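Local structure of transcriptional repressor PagR (Bacillus anthracis, 2ZKZ) at residues D17-K22 against R66-K71; L21-M24 against M28-K31; E35-K40 against I91-N96; K71-R74 against I79-S82. The protein represses transcription of the pagA and atxA genes in Bacillus anthracis, acting as a dimeric DNA-binding repressor of the ArsR family. One frame throughout, in Å; residues are numbered along the deposited sequence.

Interaction 1: residues D17-K22 against R66-K71; sequences DAELLK and RGKVLK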
loop_
_atom_site.group_PDB
_atom_site.type_symbol
_atom_site.label_atom_id
_atom_site.label_comp_id
_atom_site.label_asym_id
_atom_site.label_seq_id
_atom_site.Cartn_x
_atom_site.Cartn_y
_atom_site.Cartn_z
ATOM N N ASP A 17 6.564 -0.132 6.812
ATOM C CA ASP A 17 5.844 -0.707 5.678
ATOM C C ASP A 17 4.388 -0.240 5.644
ATOM O O ASP A 17 3.863 0.089 4.578
ATOM C CB ASP A 17 5.898 -2.237 5.717
ATOM C CG ASP A 17 7.314 -2.770 5.573
ATOM O OD1 ASP A 17 8.127 -2.132 4.866
ATOM O OD2 ASP A 17 7.605 -3.837 6.153
ATOM N N ALA A 18 3.728 -0.219 6.800
ATOM C CA ALA A 18 2.337 0.241 6.877
ATOM C C ALA A 18 2.231 1.716 6.478
ATOM O O ALA A 18 1.314 2.119 5.752
ATOM C CB ALA A 18 1.791 0.048 8.297
ATOM N N GLU A 19 3.172 2.513 6.972
ATOM C CA GLU A 19 3.219 3.946 6.690
ATOM C C GLU A 19 3.503 4.200 5.202
ATOM O O GLU A 19 3.009 5.169 4.629
ATOM C CB GLU A 19 4.289 4.609 7.577
ATOM C CG GLU A 19 4.475 6.118 7.385
ATOM C CD GLU A 19 3.210 6.916 7.650
ATOM O OE1 GLU A 19 2.276 6.371 8.271
ATOM O OE2 GLU A 19 3.153 8.098 7.245
ATOM N N LEU A 20 4.287 3.326 4.579
ATOM C CA LEU A 20 4.600 3.451 3.153
ATOM C C LEU A 20 3.323 3.256 2.335
ATOM O O LEU A 20 3.037 4.013 1.412
ATOM C CB LEU A 20 5.634 2.396 2.721
ATOM C CG LEU A 20 6.174 2.505 1.288
ATOM C CD1 LEU A 20 7.032 3.774 1.167
ATOM C CD2 LEU A 20 7.013 1.282 0.946
ATOM N N LEU A 21 2.550 2.234 2.680
ATOM C CA LEU A 21 1.313 1.976 1.957
ATOM C C LEU A 21 0.328 3.119 2.196
ATOM O O LEU A 21 -0.349 3.555 1.275
ATOM C CB LEU A 21 0.701 0.642 2.402
ATOM C CG LEU A 21 1.556 -0.619 2.222
ATOM C CD1 LEU A 21 0.733 -1.845 2.655
ATOM C CD2 LEU A 21 1.994 -0.768 0.774
ATOM N N LYS A 22 0.260 3.609 3.431
ATOM C CA LYS A 22 -0.648 4.704 3.754
ATOM C C LYS A 22 -0.332 5.954 2.927
ATOM O O LYS A 22 -1.232 6.606 2.402
ATOM C CB LYS A 22 -0.563 5.041 5.242
ATOM C CG LYS A 22 -1.507 6.163 5.682
ATOM C CD LYS A 22 -1.208 6.604 7.113
ATOM C CE LYS A 22 -2.102 7.760 7.546
ATOM N NZ LYS A 22 -3.520 7.320 7.643
ATOM N N ARG A 66 7.545 13.044 -0.083
ATOM C CA ARG A 66 8.988 13.225 0.033
ATOM C C ARG A 66 9.599 12.623 1.292
ATOM O O ARG A 66 9.167 12.915 2.402
ATOM C CB ARG A 66 9.364 14.715 -0.025
ATOM C CG ARG A 66 10.843 14.932 0.287
ATOM C CD ARG A 66 11.305 16.380 0.199
ATOM N NE ARG A 66 10.631 17.257 1.151
ATOM C CZ ARG A 66 9.574 17.997 0.847
ATOM N NH1 ARG A 66 9.075 17.959 -0.380
ATOM N NH2 ARG A 66 9.021 18.776 1.766
ATOM N N GLY A 67 10.622 11.795 1.110
ATOM C CA GLY A 67 11.291 11.199 2.252
ATOM C C GLY A 67 10.766 9.835 2.646
ATOM O O GLY A 67 11.427 9.098 3.373
ATOM N N LYS A 68 9.574 9.491 2.174
ATOM C CA LYS A 68 8.983 8.202 2.498
ATOM C C LYS A 68 8.777 7.388 1.233
ATOM O O LYS A 68 9.146 6.222 1.167
ATOM C CB LYS A 68 7.632 8.394 3.193
ATOM C CG LYS A 68 7.708 9.026 4.576
ATOM C CD LYS A 68 6.317 9.180 5.183
ATOM C CE LYS A 68 6.389 9.776 6.578
ATOM N NZ LYS A 68 5.034 10.024 7.133
ATOM N N VAL A 69 8.188 8.021 0.227
ATOM C CA VAL A 69 7.895 7.351 -1.029
ATOM C C VAL A 69 8.773 7.850 -2.172
ATOM O O VAL A 69 9.204 7.068 -3.023
ATOM C CB VAL A 69 6.412 7.570 -1.411
ATOM C CG1 VAL A 69 6.106 6.920 -2.744
ATOM C CG2 VAL A 69 5.514 7.021 -0.315
ATOM N N LEU A 70 9.038 9.153 -2.172
ATOM C CA LEU A 70 9.829 9.788 -3.219
ATOM C C LEU A 70 11.097 10.467 -2.710
ATOM O O LEU A 70 11.197 10.852 -1.541
ATOM C CB LEU A 70 8.970 10.833 -3.942
ATOM C CG LEU A 70 8.179 10.454 -5.200
ATOM C CD1 LEU A 70 7.832 8.995 -5.216
ATOM C CD2 LEU A 70 6.937 11.327 -5.276
ATOM N N LYS A 71 12.060 10.614 -3.613
ATOM C CA LYS A 71 13.317 11.265 -3.291
ATOM C C LYS A 71 13.365 12.625 -3.989
ATOM O O LYS A 71 13.069 12.728 -5.181
ATOM C CB LYS A 71 14.492 10.407 -3.770
ATOM C CG LYS A 71 15.850 10.923 -3.320
ATOM C CD LYS A 71 16.968 10.021 -3.802
ATOM C CE LYS A 71 18.232 10.228 -2.977
ATOM N NZ LYS A 71 18.527 11.674 -2.786
#
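L20 and V69 form the close-packed half of this contact, and E19 and K68 the open half. The L20 side chain leaves helix 14-24 with CG anti to the backbone N (chi1 -173°), which carries its CD1 methyl across to the loop. There CD1 lies 3.2 Å from the backbone O of K68, a snug fit of a methyl against a carbonyl, and 3.9 Å from CG2 of V69, the two branched chains passing at a slant. L20 and V69 are both buried. On the outer side, E19 and K68 reach for each other beyond this apolar patch. The lysine is fully extended past CG and brings NZ to 2.7 Å from OE2 of E19, a salt bridge that is also a hydrogen bond. The ammonium group meets the carboxylate oxygen on its anti side, 28° out of the carboxylate plane. The kink of E19 at chi2 (59°) turns the carboxylate toward the lysine. K68 is exposed and E19 partly so, so this ion pair is probably weakened by solvent. In the winged-helix fold of the ArsR family, the loop 66-71 leads from helix 55-65 into the first strand of the hairpin. V88 of helix 86-95 touches both L20 and V69, V33 of helix 27-39 packs on V69, and the D17 and L21 side of helix 14-24 faces L30 of the second subunit.

Interaction 2: residues L21-M24 against M28-K31; sequences LKTM and MRLK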
loop_
_atom_site.group_PDB
_atom_site.type_symbol
_atom_site.label_atom_id
_atom_site.label_comp_id
_atom_site.label_asym_id
_atom_site.label_seq_id
_atom_site.Cartn_x
_atom_site.Cartn_y
_atom_site.Cartn_z
ATOM N N LEU A 21 2.550 2.234 2.680
ATOM C CA LEU A 21 1.313 1.976 1.957
ATOM C C LEU A 21 0.328 3.119 2.196
ATOM O O LEU A 21 -0.349 3.555 1.275
ATOM C CB LEU A 21 0.701 0.642 2.402
ATOM C CG LEU A 21 1.556 -0.619 2.222
ATOM C CD1 LEU A 21 0.733 -1.845 2.655
ATOM C CD2 LEU A 21 1.994 -0.768 0.774
ATOM N N LYS A 22 0.260 3.609 3.431
ATOM C CA LYS A 22 -0.648 4.704 3.754
ATOM C C LYS A 22 -0.332 5.954 2.927
ATOM O O LYS A 22 -1.232 6.606 2.402
ATOM C CB LYS A 22 -0.563 5.041 5.242
ATOM C CG LYS A 22 -1.507 6.163 5.682
ATOM C CD LYS A 22 -1.208 6.604 7.113
ATOM C CE LYS A 22 -2.102 7.760 7.546
ATOM N NZ LYS A 22 -3.520 7.320 7.643
ATOM N N THR A 23 0.956 6.270 2.799
ATOM C CA THR A 23 1.388 7.442 2.049
ATOM C C THR A 23 1.093 7.326 0.553
ATOM O O THR A 23 0.853 8.333 -0.110
ATOM C CB THR A 23 2.901 7.711 2.271
ATOM O OG1 THR A 23 3.165 7.787 3.677
ATOM C CG2 THR A 23 3.317 9.043 1.630
HETATM N N MSE A 24 1.115 6.107 0.022
HETATM C CA MSE A 24 0.826 5.873 -1.400
HETATM C C MSE A 24 -0.668 5.651 -1.663
HETATM O O MSE A 24 -1.098 5.626 -2.817
HETATM C CB MSE A 24 1.561 4.619 -1.907
HETATM C CG MSE A 24 3.088 4.626 -1.805
HETATM SE SE MSE A 24 3.840 2.904 -2.356
HETATM C CE MSE A 24 3.377 2.980 -4.229
HETATM N N MSE A 28 -4.122 10.042 -7.034
HETATM C CA MSE A 28 -3.170 10.929 -7.690
HETATM C C MSE A 28 -1.732 10.663 -7.256
HETATM O O MSE A 28 -0.794 10.916 -8.014
HETATM C CB MSE A 28 -3.560 12.386 -7.446
HETATM C CG MSE A 28 -4.828 12.800 -8.200
HETATM SE SE MSE A 28 -4.724 12.452 -10.121
HETATM C CE MSE A 28 -5.711 10.785 -10.184
ATOM N N ARG A 29 -1.549 10.147 -6.044
ATOM C CA ARG A 29 -0.207 9.824 -5.593
ATOM C C ARG A 29 0.276 8.591 -6.344
ATOM O O ARG A 29 1.449 8.492 -6.701
ATOM C CB ARG A 29 -0.175 9.582 -4.083
ATOM C CG ARG A 29 -0.456 10.845 -3.289
ATOM C CD ARG A 29 -0.264 10.632 -1.813
ATOM N NE ARG A 29 -0.720 11.791 -1.051
ATOM C CZ ARG A 29 -0.675 11.870 0.270
ATOM N NH1 ARG A 29 -0.187 10.857 0.977
ATOM N NH2 ARG A 29 -1.139 12.947 0.883
ATOM N N LEU A 30 -0.621 7.644 -6.592
ATOM C CA LEU A 30 -0.211 6.462 -7.341
ATOM C C LEU A 30 0.133 6.894 -8.771
ATOM O O LEU A 30 1.048 6.351 -9.381
ATOM C CB LEU A 30 -1.319 5.400 -7.335
ATOM C CG LEU A 30 -1.525 4.712 -5.975
ATOM C CD1 LEU A 30 -2.722 3.755 -6.036
ATOM C CD2 LEU A 30 -0.253 3.954 -5.594
ATOM N N LYS A 31 -0.598 7.873 -9.296
ATOM C CA LYS A 31 -0.329 8.382 -10.639
ATOM C C LYS A 31 1.068 8.984 -10.685
ATOM O O LYS A 31 1.823 8.747 -11.621
ATOM C CB LYS A 31 -1.321 9.476 -11.028
ATOM C CG LYS A 31 -2.645 8.986 -11.560
ATOM C CD LYS A 31 -3.192 9.971 -12.596
ATOM C CE LYS A 31 -2.229 10.092 -13.777
ATOM N NZ LYS A 31 -2.756 10.938 -14.886
#
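R29 reaches back from helix 27-39 to the end of helix 14-24 and gives a hydrogen bond from NH1 to the backbone O of T23, 2.9 Å away. The bond is almost straight (171° at the hydrogen). The acceptor lies at the edge of the guanidinium group and virtually in its plane, whereas the donor is tilted 19° from the carbonyl plane. The arginine gets there by a stretched chain: CG stands anti to the carbonyl carbon (chi1 -67°), and the atoms from CG to NE continue extended, an extension that also lays CD of R29 3.1 Å from the O of T23. CG2 of T23 sits 4.0 Å from NH1 of R29, while its OG1 turns back along its own helix to bond the O of E19. In this ArsR-type winged-helix fold the two helices follow one another through a very short connection, and the arginine spans the junction, its side chain packing against H61, K64 and M65 of helix 55-65. One residue further along each helix, L30 meets M24, a selenomethionine, the two side chains crossing at about a right angle. M24 is extended through chi2 but bends at chi3, which swings CE to 4.0 Å from CD2 of L30. CG of L30 comes nearer still to the backbone, 3.3 Å from the O of M24. All four touching residues are buried; beyond them L30 packs on L95 of helix 86-95 and on L14 of the second subunit.

Interaction 3: residues E35-K40 against I91-N96; sequences ELYKHK and IIKLLN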
loop_
_atom_site.group_PDB
_atom_site.type_symbol
_atom_site.label_atom_id
_atom_site.label_comp_id
_atom_site.label_asym_id
_atom_site.label_seq_id
_atom_site.Cartn_x
_atom_site.Cartn_y
_atom_site.Cartn_z
ATOM N N GLU A 35 4.194 7.721 -12.976
ATOM C CA GLU A 35 4.869 8.621 -13.910
ATOM C C GLU A 35 6.379 8.666 -13.678
ATOM O O GLU A 35 7.160 8.686 -14.633
ATOM C CB GLU A 35 4.292 10.033 -13.800
ATOM C CG GLU A 35 2.880 10.187 -14.333
ATOM C CD GLU A 35 2.748 9.796 -15.795
ATOM O OE1 GLU A 35 3.674 10.077 -16.585
ATOM O OE2 GLU A 35 1.704 9.222 -16.161
ATOM N N LEU A 36 6.793 8.700 -12.415
ATOM C CA LEU A 36 8.214 8.727 -12.092
ATOM C C LEU A 36 8.856 7.398 -12.463
ATOM O O LEU A 36 10.033 7.336 -12.799
ATOM C CB LEU A 36 8.419 9.016 -10.604
ATOM C CG LEU A 36 8.165 10.478 -10.238
ATOM C CD1 LEU A 36 8.175 10.663 -8.719
ATOM C CD2 LEU A 36 9.235 11.341 -10.901
ATOM N N TYR A 37 8.069 6.332 -12.399
ATOM C CA TYR A 37 8.556 5.012 -12.754
ATOM C C TYR A 37 8.840 4.989 -14.256
ATOM O O TYR A 37 9.841 4.429 -14.704
ATOM C CB TYR A 37 7.505 3.957 -12.388
ATOM C CG TYR A 37 7.703 2.620 -13.056
ATOM C CD1 TYR A 37 8.843 1.856 -12.813
ATOM C CD2 TYR A 37 6.759 2.131 -13.957
ATOM C CE1 TYR A 37 9.038 0.638 -13.453
ATOM C CE2 TYR A 37 6.944 0.915 -14.604
ATOM C CZ TYR A 37 8.084 0.176 -14.348
ATOM O OH TYR A 37 8.267 -1.022 -14.996
ATOM N N LYS A 38 7.960 5.621 -15.021
ATOM C CA LYS A 38 8.091 5.676 -16.472
ATOM C C LYS A 38 9.103 6.704 -16.977
ATOM O O LYS A 38 9.840 6.434 -17.924
ATOM C CB LYS A 38 6.725 5.957 -17.108
ATOM C CG LYS A 38 5.718 4.823 -16.951
ATOM C CD LYS A 38 4.417 5.121 -17.684
ATOM C CE LYS A 38 3.708 6.333 -17.100
ATOM N NZ LYS A 38 2.529 6.744 -17.914
ATOM N N HIS A 39 9.146 7.875 -16.344
ATOM C CA HIS A 39 10.055 8.939 -16.765
ATOM C C HIS A 39 11.331 9.098 -15.940
ATOM O O HIS A 39 12.206 9.903 -16.288
ATOM C CB HIS A 39 9.293 10.262 -16.805
ATOM C CG HIS A 39 8.111 10.241 -17.719
ATOM N ND1 HIS A 39 6.812 10.319 -17.264
ATOM C CD2 HIS A 39 8.032 10.136 -19.067
ATOM C CE1 HIS A 39 5.984 10.265 -18.292
ATOM N NE2 HIS A 39 6.698 10.153 -19.398
ATOM N N LYS A 40 11.425 8.345 -14.845
ATOM C CA LYS A 40 12.591 8.352 -13.958
ATOM C C LYS A 40 12.870 9.638 -13.185
ATOM O O LYS A 40 13.239 9.593 -12.012
ATOM C CB LYS A 40 13.849 7.958 -14.742
ATOM C CG LYS A 40 13.734 6.615 -15.454
ATOM C CD LYS A 40 13.288 5.519 -14.495
ATOM C CE LYS A 40 12.956 4.228 -15.228
ATOM N NZ LYS A 40 12.282 3.233 -14.333
ATOM N N ILE A 91 6.118 -2.094 -5.846
ATOM C CA ILE A 91 4.676 -1.989 -5.685
ATOM C C ILE A 91 3.991 -1.359 -6.880
ATOM O O ILE A 91 2.944 -1.836 -7.321
ATOM C CB ILE A 91 4.294 -1.167 -4.425
ATOM C CG1 ILE A 91 4.734 -1.906 -3.159
ATOM C CG2 ILE A 91 2.785 -0.945 -4.387
ATOM C CD1 ILE A 91 4.614 -1.075 -1.889
ATOM N N ILE A 92 4.572 -0.287 -7.414
ATOM C CA ILE A 92 3.945 0.370 -8.543
ATOM C C ILE A 92 3.918 -0.543 -9.764
ATOM O O ILE A 92 2.974 -0.500 -10.547
ATOM C CB ILE A 92 4.638 1.725 -8.882
ATOM C CG1 ILE A 92 3.648 2.631 -9.616
ATOM C CG2 ILE A 92 5.877 1.501 -9.726
ATOM C CD1 ILE A 92 2.418 2.996 -8.779
ATOM N N LYS A 93 4.941 -1.376 -9.928
ATOM C CA LYS A 93 4.969 -2.301 -11.060
ATOM C C LYS A 93 3.844 -3.321 -10.921
ATOM O O LYS A 93 3.119 -3.594 -11.876
ATOM C CB LYS A 93 6.305 -3.040 -11.134
ATOM C CG LYS A 93 7.494 -2.160 -11.447
ATOM C CD LYS A 93 8.390 -2.811 -12.499
ATOM C CE LYS A 93 8.861 -4.197 -12.076
ATOM N NZ LYS A 93 9.702 -4.840 -13.128
ATOM N N LEU A 94 3.707 -3.881 -9.722
ATOM C CA LEU A 94 2.673 -4.870 -9.436
ATOM C C LEU A 94 1.269 -4.321 -9.635
ATOM O O LEU A 94 0.350 -5.060 -9.988
ATOM C CB LEU A 94 2.801 -5.368 -7.991
ATOM C CG LEU A 94 3.751 -6.527 -7.689
ATOM C CD1 LEU A 94 3.160 -7.806 -8.253
ATOM C CD2 LEU A 94 5.135 -6.255 -8.275
ATOM N N LEU A 95 1.101 -3.026 -9.400
ATOM C CA LEU A 95 -0.209 -2.408 -9.532
ATOM C C LEU A 95 -0.662 -2.145 -10.960
ATOM O O LEU A 95 -1.865 -2.051 -11.216
ATOM C CB LEU A 95 -0.260 -1.109 -8.725
ATOM C CG LEU A 95 -0.205 -1.295 -7.206
ATOM C CD1 LEU A 95 -0.251 0.060 -6.514
ATOM C CD2 LEU A 95 -1.377 -2.168 -6.760
ATOM N N ASN A 96 0.278 -2.029 -11.893
ATOM C CA ASN A 96 -0.104 -1.784 -13.280
ATOM C C ASN A 96 -0.534 -3.079 -13.968
ATOM O O ASN A 96 -0.218 -4.165 -13.434
ATOM C CB ASN A 96 1.049 -1.141 -14.063
ATOM C CG ASN A 96 2.238 -2.072 -14.239
ATOM O OD1 ASN A 96 2.081 -3.253 -14.553
ATOM N ND2 ASN A 96 3.440 -1.534 -14.057
#
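Helices 27-39 and 86-95 come together near their C-terminal ends, with the CA atoms of Y37 and I92 7.8 Å apart as the nearest pair. In this winged-helix domain of the ArsR family, helix 86-95 follows the hairpin and packs back onto helix 27-39, which precedes the predicted helix-turn-helix segment. Y37 carries the contact from its side. Its CG lies anti to the backbone N (chi1 163°), directing the ring into the space between the helices, where I92, K93 and N96 approach it obliquely. At the inner end, CG2 of I92 touches CG of Y37 at 4.0 Å; I92 is buried and also rests on V33 and N34, while I83 adds to the apolar surroundings of the tyrosine. Farther out the ring is met by the aliphatic part of K93, whose chain runs at about a right angle to it. Bends at chi2 and chi3 fold the lysine so that its CG and CD lie along the outer ring atoms, CD 3.5 Å from CZ of Y37 and only 3.1 Å from its OH, a tight carbon-oxygen approach. The amide of N96 reaches the other margin of the ring loosely, ND2 standing 4.3 Å from CE2. The contact is therefore made by van der Waals touches alone, with I92 inside and two exposed residues outside. At the root of the tyrosine, NZ of K40 bonds the backbone O of Y37 in the carbonyl plane at 2.7 Å.

Interaction 4: residues K71-R74 against I79-S82; sequences KRNR and IYYS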
loop_
_atom_site.group_PDB
_atom_site.type_symbol
_atom_site.label_atom_id
_atom_site.label_comp_id
_atom_site.label_asym_id
_atom_site.label_seq_id
_atom_site.Cartn_x
_atom_site.Cartn_y
_atom_site.Cartn_z
ATOM N N LYS A 71 12.060 10.614 -3.613
ATOM C CA LYS A 71 13.317 11.265 -3.291
ATOM C C LYS A 71 13.365 12.625 -3.989
ATOM O O LYS A 71 13.069 12.728 -5.181
ATOM C CB LYS A 71 14.492 10.407 -3.770
ATOM C CG LYS A 71 15.850 10.923 -3.320
ATOM C CD LYS A 71 16.968 10.021 -3.802
ATOM C CE LYS A 71 18.232 10.228 -2.977
ATOM N NZ LYS A 71 18.527 11.674 -2.786
ATOM N N ARG A 72 13.713 13.668 -3.248
ATOM C CA ARG A 72 13.829 14.988 -3.841
ATOM C C ARG A 72 15.299 15.179 -4.215
ATOM O O ARG A 72 16.193 14.904 -3.414
ATOM C CB ARG A 72 13.386 16.080 -2.861
ATOM C CG ARG A 72 13.466 17.477 -3.453
ATOM C CD ARG A 72 12.905 18.531 -2.509
ATOM N NE ARG A 72 13.610 18.546 -1.232
ATOM C CZ ARG A 72 13.251 19.293 -0.192
ATOM N NH1 ARG A 72 12.195 20.089 -0.280
ATOM N NH2 ARG A 72 13.939 19.235 0.937
ATOM N N ASN A 73 15.536 15.638 -5.441
ATOM C CA ASN A 73 16.889 15.850 -5.949
ATOM C C ASN A 73 17.066 17.275 -6.454
ATOM O O ASN A 73 16.125 17.902 -6.944
ATOM C CB ASN A 73 17.176 14.910 -7.123
ATOM C CG ASN A 73 16.967 13.454 -6.778
ATOM O OD1 ASN A 73 17.874 12.784 -6.291
ATOM N ND2 ASN A 73 15.757 12.953 -7.031
ATOM N N ARG A 74 18.296 17.759 -6.358
ATOM C CA ARG A 74 18.646 19.090 -6.808
ATOM C C ARG A 74 19.783 19.002 -7.832
ATOM O O ARG A 74 20.735 18.250 -7.650
ATOM C CB ARG A 74 19.085 19.929 -5.610
ATOM C CG ARG A 74 19.892 21.171 -5.960
ATOM C CD ARG A 74 19.037 22.274 -6.519
ATOM N NE ARG A 74 18.162 22.885 -5.519
ATOM C CZ ARG A 74 17.353 23.908 -5.780
ATOM N NH1 ARG A 74 17.320 24.422 -7.004
ATOM N NH2 ARG A 74 16.569 24.411 -4.834
ATOM N N ILE A 79 14.888 21.241 -9.226
ATOM C CA ILE A 79 14.538 20.315 -8.157
ATOM C C ILE A 79 13.670 19.284 -8.874
ATOM O O ILE A 79 12.659 19.648 -9.477
ATOM C CB ILE A 79 13.675 20.972 -7.058
ATOM C CG1 ILE A 79 14.514 21.949 -6.227
ATOM C CG2 ILE A 79 13.067 19.881 -6.172
ATOM C CD1 ILE A 79 15.603 21.280 -5.406
ATOM N N TYR A 80 14.070 18.018 -8.845
ATOM C CA TYR A 80 13.273 16.983 -9.494
ATOM C C TYR A 80 13.110 15.781 -8.572
ATOM O O TYR A 80 13.913 15.555 -7.670
ATOM C CB TYR A 80 13.900 16.530 -10.823
ATOM C CG TYR A 80 15.250 15.863 -10.700
ATOM C CD1 TYR A 80 16.422 16.619 -10.664
ATOM C CD2 TYR A 80 15.358 14.472 -10.616
ATOM C CE1 TYR A 80 17.667 16.009 -10.548
ATOM C CE2 TYR A 80 16.600 13.854 -10.497
ATOM C CZ TYR A 80 17.747 14.630 -10.466
ATOM O OH TYR A 80 18.972 14.028 -10.349
ATOM N N TYR A 81 12.064 15.008 -8.824
ATOM C CA TYR A 81 11.773 13.842 -8.013
ATOM C C TYR A 81 12.091 12.537 -8.705
ATOM O O TYR A 81 12.099 12.445 -9.930
ATOM C CB TYR A 81 10.302 13.875 -7.593
ATOM C CG TYR A 81 10.019 14.997 -6.630
ATOM C CD1 TYR A 81 10.166 14.808 -5.256
ATOM C CD2 TYR A 81 9.677 16.270 -7.092
ATOM C CE1 TYR A 81 9.987 15.855 -4.363
ATOM C CE2 TYR A 81 9.492 17.330 -6.205
ATOM C CZ TYR A 81 9.653 17.110 -4.839
ATOM O OH TYR A 81 9.503 18.142 -3.950
ATOM N N SER A 82 12.364 11.522 -7.895
ATOM C CA SER A 82 12.681 10.205 -8.402
ATOM C C SER A 82 12.276 9.156 -7.375
ATOM O O SER A 82 11.908 9.485 -6.246
ATOM C CB SER A 82 14.183 10.099 -8.671
ATOM O OG SER A 82 14.918 10.255 -7.470
#
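The ring of Y80 has the CB of N73 over one face, 3.5 Å from the ring centroid and 17° off its normal, a CH-pi contact in which the amide plane of N73 lies 18° from that of the ring. On the opposite face of the sheet, the guanidinium of R74 is covered on one side by I79: CG1 stands over its centre, and CD1 presses to 3.0 Å from NE. On this face too, R72 runs alongside Y81, pointing the same way, with CB and CG against the ring obliquely and CD 3.7 Å from OH. Two bends in R74, at chi2 and chi3, fold its planar end back over I79, and NH1 also bonds the O of G76 in the turn. These groups belong to strands 71-75 and 78-82, an antiparallel hairpin that forms the wing of the winged helix. K71 with S82 and N73 with Y80 are the hydrogen-bonded pairs, R72 with Y81 and R74 with I79 the non-hydrogen-bonded ones. The amide of N73 adds two bonds: ND2 gives to OG of S82 at 2.9 Å and, over a longer distance, to the O of Y80 at 3.3 Å, coming from 39° above the carbonyl plane. That carbonyl thus accepts from both the backbone and side-chain nitrogens of N73, and, with the bond to S82, this fixes the rotation of the N73 amide. The exposed arginines R72 and R74, supported by aliphatic and aromatic neighbours, give the face of R72, R74, I79 and Y81 a basic character, consistent with a wing that lies close to DNA in relatives.

Interaction 2 is the buried one, joining two consecutive helices through an arginine-carbonyl bond and apolar tips. Interactions 1 and 3 are partly buried and pair an apolar inner side with polar outer residues, but only interaction 1 closes with a salt bridge. Interaction 4 lies at the surface and depends mostly on backbone pairing. Helix 14-24 serves interactions 1 and 2, which meet where V69 touches T23 and M24; helix 27-39 serves interactions 2 and 3. K71 ends the loop of interaction 1 and starts the hairpin of interaction 4. Interactions 1 to 3 reach the second subunit, whereas interaction 4, about 17 Å from interaction 2 between centres, does not.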